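Local coordinates for protein D-alanine--D-alanine ligase (Coxiella burnetii, PDB 3TQT) that joins two D-alanine molecules into D-alanyl-D-alanine at the expense of ATP, a step of peptidoglycan synthesis in building the bacterial cell wall, at residues 85-90 and 121-126. Numbering follows the deposited sequence.
Sequences KPWQSL and ELLNLP
Residues 85-90 run from a loop into strand 87-89, near one end of the mixed sheet of the N-terminal domain, while 121-126 finish helix 115-122 in a Schellman motif: Asn124, at positive phi (55°), leaves the helical path, and its N still reaches back to Glu121 O at 2.9 Å. The chains come closest at Pro86 and Leu123, with CA atoms 6.8 Å apart; no hydrogen bond links them, and the close approaches are all between apolar side-chain atoms. Leu123 and Leu125, on either side of the turn at Asn124, both direct their CB toward the strand entry, each with CG beside its own backbone N and anti to the carbonyl carbon. Leu125 crosses Pro86 obliquely and sets its CD1 methyl astride the CB-CG bond of Pro86, 3.6 Å from both atoms, with CD2 close behind. The same proline lies over its neighbour Trp87: CG sits above the centre of the indole, 3.7 Å from the plane. Trp87 then offers the far end of its six-membered ring to the leucines, while NE1 is hydrogen-bonded to Ser8 OG on strand 5-12, which helps fix the rotation of the indole. Ile78 of strand 74-78 touches both Trp87 and Leu123 and joins this buried apolar cluster between sheet and helix end. Beyond the turn, Asn124 OD1 accepts a hydrogen bond from Gln14 NE2 of the second subunit. At the indole tip the two leucines divide the ring, Leu125 CD1 lying 4.0 Å from Trp87 CH2 and Leu123 CD1 3.9 Å from Trp87 CZ3.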
ATOM      1  N   LYS A  85      -0.459   8.168  23.031  1.00 35.96           N
ATOM      2  CA  LYS A  85       0.397   7.143  23.618  1.00 37.14           C
ATOM      3  C   LYS A  85       0.063   5.783  23.018  1.00 30.64           C
ATOM      4  O   LYS A  85      -0.674   5.000  23.603  1.00 30.13           O
ATOM      5  CB  LYS A  85       0.221   7.101  25.133  1.00 30.51           C
ATOM      6  CG  LYS A  85       0.519   8.418  25.832  1.00 39.28           C
ATOM      7  CD  LYS A  85       0.728   8.194  27.327  1.00 44.46           C
ATOM      8  CE  LYS A  85       1.019   9.496  28.055  1.00 54.22           C
ATOM      9  NZ  LYS A  85       0.071   9.720  29.184  1.00 60.63           N
ATOM     10  N   PRO A  86       0.622   5.503  21.838  1.00 27.71           N
ATOM     11  CA  PRO A  86       0.268   4.313  21.064  1.00 27.55           C
ATOM     12  C   PRO A  86       0.903   3.028  21.579  1.00 27.66           C
ATOM     13  O   PRO A  86       0.397   1.958  21.251  1.00 29.87           O
ATOM     14  CB  PRO A  86       0.812   4.642  19.677  1.00 24.92           C
ATOM     15  CG  PRO A  86       1.974   5.535  19.940  1.00 24.02           C
ATOM     16  CD  PRO A  86       1.575   6.368  21.121  1.00 25.60           C
ATOM     17  N   TRP A  87       1.984   3.130  22.353  1.00 18.63           N
ATOM     18  CA  TRP A  87       2.713   1.951  22.804  1.00 20.72           C
ATOM     19  C   TRP A  87       2.309   1.617  24.219  1.00 27.52           C
ATOM     20  O   TRP A  87       2.261   2.499  25.086  1.00 27.82           O
ATOM     21  CB  TRP A  87       4.221   2.193  22.790  1.00 20.89           C
ATOM     22  CG  TRP A  87       4.734   2.912  21.597  1.00 22.29           C
ATOM     23  CD1 TRP A  87       5.613   3.956  21.588  1.00 26.41           C
ATOM     24  CD2 TRP A  87       4.411   2.644  20.224  1.00 25.05           C
ATOM     25  NE1 TRP A  87       5.871   4.345  20.288  1.00 28.28           N
ATOM     26  CE2 TRP A  87       5.138   3.561  19.436  1.00 23.43           C
ATOM     27  CE3 TRP A  87       3.572   1.724  19.584  1.00 21.33           C
ATOM     28  CZ2 TRP A  87       5.051   3.585  18.049  1.00 27.12           C
ATOM     29  CZ3 TRP A  87       3.504   1.736  18.200  1.00 30.08           C
ATOM     30  CH2 TRP A  87       4.233   2.663  17.449  1.00 30.02           C
ATOM     31  N   GLN A  88       2.037   0.345  24.465  1.00 24.30           N
ATOM     32  CA  GLN A  88       1.580  -0.068  25.786  1.00 30.76           C
ATOM     33  C   GLN A  88       2.417  -1.218  26.278  1.00 29.26           C
ATOM     34  O   GLN A  88       2.554  -2.216  25.592  1.00 27.68           O
ATOM     35  CB  GLN A  88       0.119  -0.503  25.734  1.00 32.21           C
ATOM     36  CG  GLN A  88      -0.442  -0.914  27.082  1.00 43.31           C
ATOM     37  CD  GLN A  88      -1.934  -1.123  27.034  1.00 53.98           C
ATOM     38  OE1 GLN A  88      -2.664  -0.339  26.423  1.00 57.38           O
ATOM     39  NE2 GLN A  88      -2.401  -2.193  27.663  1.00 63.84           N
ATOM     40  N   SER A  89       2.972  -1.084  27.476  1.00 33.47           N
ATOM     41  CA  SER A  89       3.819  -2.132  28.030  1.00 39.12           C
ATOM     42  C   SER A  89       2.995  -3.376  28.346  1.00 40.44           C
ATOM     43  O   SER A  89       1.829  -3.273  28.723  1.00 42.21           O
ATOM     44  CB  SER A  89       4.522  -1.630  29.292  1.00 52.34           C
ATOM     45  OG  SER A  89       3.581  -1.148  30.233  1.00 59.76           O
ATOM     46  N   LEU A  90       3.606  -4.548  28.196  1.00 39.37           N
ATOM     47  CA  LEU A  90       2.915  -5.821  28.418  1.00 42.64           C
ATOM     48  C   LEU A  90       2.988  -6.334  29.863  1.00 51.24           C
ATOM     49  O   LEU A  90       3.982  -6.135  30.561  1.00 52.62           O
ATOM     50  CB  LEU A  90       3.433  -6.884  27.447  1.00 39.64           C
ATOM     51  CG  LEU A  90       2.916  -6.704  26.022  1.00 42.62           C
ATOM     52  CD1 LEU A  90       3.468  -7.776  25.104  1.00 48.90           C
ATOM     53  CD2 LEU A  90       1.398  -6.741  26.025  1.00 43.57           C
ATOM     54  N   GLU A 121      -0.887   4.196  10.201  1.00 18.95           N
ATOM     55  CA  GLU A 121      -2.108   4.882   9.791  1.00 20.33           C
ATOM     56  C   GLU A 121      -3.263   4.504  10.710  1.00 24.60           C
ATOM     57  O   GLU A 121      -4.057   5.354  11.100  1.00 22.68           O
ATOM     58  CB  GLU A 121      -2.491   4.550   8.350  1.00 19.29           C
ATOM     59  CG  GLU A 121      -1.515   5.055   7.318  1.00 18.67           C
ATOM     60  CD  GLU A 121      -1.633   6.538   7.068  1.00 31.08           C
ATOM     61  OE1 GLU A 121      -2.575   7.167   7.597  1.00 30.23           O
ATOM     62  OE2 GLU A 121      -0.776   7.072   6.337  1.00 27.42           O
ATOM     63  N   LEU A 122      -3.363   3.227  11.054  1.00 20.23           N
ATOM     64  CA  LEU A 122      -4.458   2.774  11.912  1.00 21.12           C
ATOM     65  C   LEU A 122      -4.342   3.390  13.305  1.00 27.08           C
ATOM     66  O   LEU A 122      -5.345   3.573  13.995  1.00 29.11           O
ATOM     67  CB  LEU A 122      -4.452   1.256  12.030  1.00 22.84           C
ATOM     68  CG  LEU A 122      -4.879   0.512  10.774  1.00 25.35           C
ATOM     69  CD1 LEU A 122      -4.543  -0.959  10.934  1.00 29.25           C
ATOM     70  CD2 LEU A 122      -6.374   0.707  10.568  1.00 24.90           C
ATOM     71  N   LEU A 123      -3.115   3.687  13.714  1.00 25.14           N
ATOM     72  CA  LEU A 123      -2.865   4.321  15.009  1.00 24.27           C
ATOM     73  C   LEU A 123      -2.966   5.839  14.913  1.00 26.91           C
ATOM     74  O   LEU A 123      -2.816   6.540  15.917  1.00 28.01           O
ATOM     75  CB  LEU A 123      -1.490   3.939  15.548  1.00 22.08           C
ATOM     76  CG  LEU A 123      -1.283   2.477  15.941  1.00 22.27           C
ATOM     77  CD1 LEU A 123       0.121   2.278  16.417  1.00 21.03           C
ATOM     78  CD2 LEU A 123      -2.249   2.080  17.028  1.00 26.12           C
ATOM     79  N   ASN A 124      -3.212   6.340  13.709  1.00 22.54           N
ATOM     80  CA  ASN A 124      -3.303   7.774  13.458  1.00 18.77           C
ATOM     81  C   ASN A 124      -2.051   8.478  13.943  1.00 25.47           C
ATOM     82  O   ASN A 124      -2.139   9.556  14.516  1.00 25.57           O
ATOM     83  CB  ASN A 124      -4.532   8.399  14.156  1.00 24.91           C
ATOM     84  CG  ASN A 124      -5.845   7.811  13.674  1.00 46.90           C
ATOM     85  OD1 ASN A 124      -6.727   7.473  14.476  1.00 58.96           O
ATOM     86  ND2 ASN A 124      -5.982   7.678  12.360  1.00 40.82           N
ATOM     87  N   LEU A 125      -0.887   7.863  13.738  1.00 22.36           N
ATOM     88  CA  LEU A 125       0.365   8.483  14.151  1.00 22.96           C
ATOM     89  C   LEU A 125       1.065   9.149  12.984  1.00 22.48           C
ATOM     90  O   LEU A 125       1.094   8.599  11.888  1.00 21.05           O
ATOM     91  CB  LEU A 125       1.306   7.447  14.738  1.00 22.09           C
ATOM     92  CG  LEU A 125       0.877   6.802  16.049  1.00 28.89           C
ATOM     93  CD1 LEU A 125       1.801   5.641  16.364  1.00 25.08           C
ATOM     94  CD2 LEU A 125       0.880   7.836  17.177  1.00 27.54           C
ATOM     95  N   PRO A 126       1.644  10.333  13.213  1.00 19.38           N
ATOM     96  CA  PRO A 126       2.503  10.877  12.155  1.00 19.01           C
ATOM     97  C   PRO A 126       3.697   9.950  11.974  1.00 22.03           C
ATOM     98  O   PRO A 126       4.198   9.399  12.955  1.00 23.16           O
ATOM     99  CB  PRO A 126       2.957  12.234  12.718  1.00 15.18           C
ATOM    100  CG  PRO A 126       1.972  12.551  13.825  1.00 18.76           C
ATOM    101  CD  PRO A 126       1.565  11.220  14.386  1.00 20.48           C
TER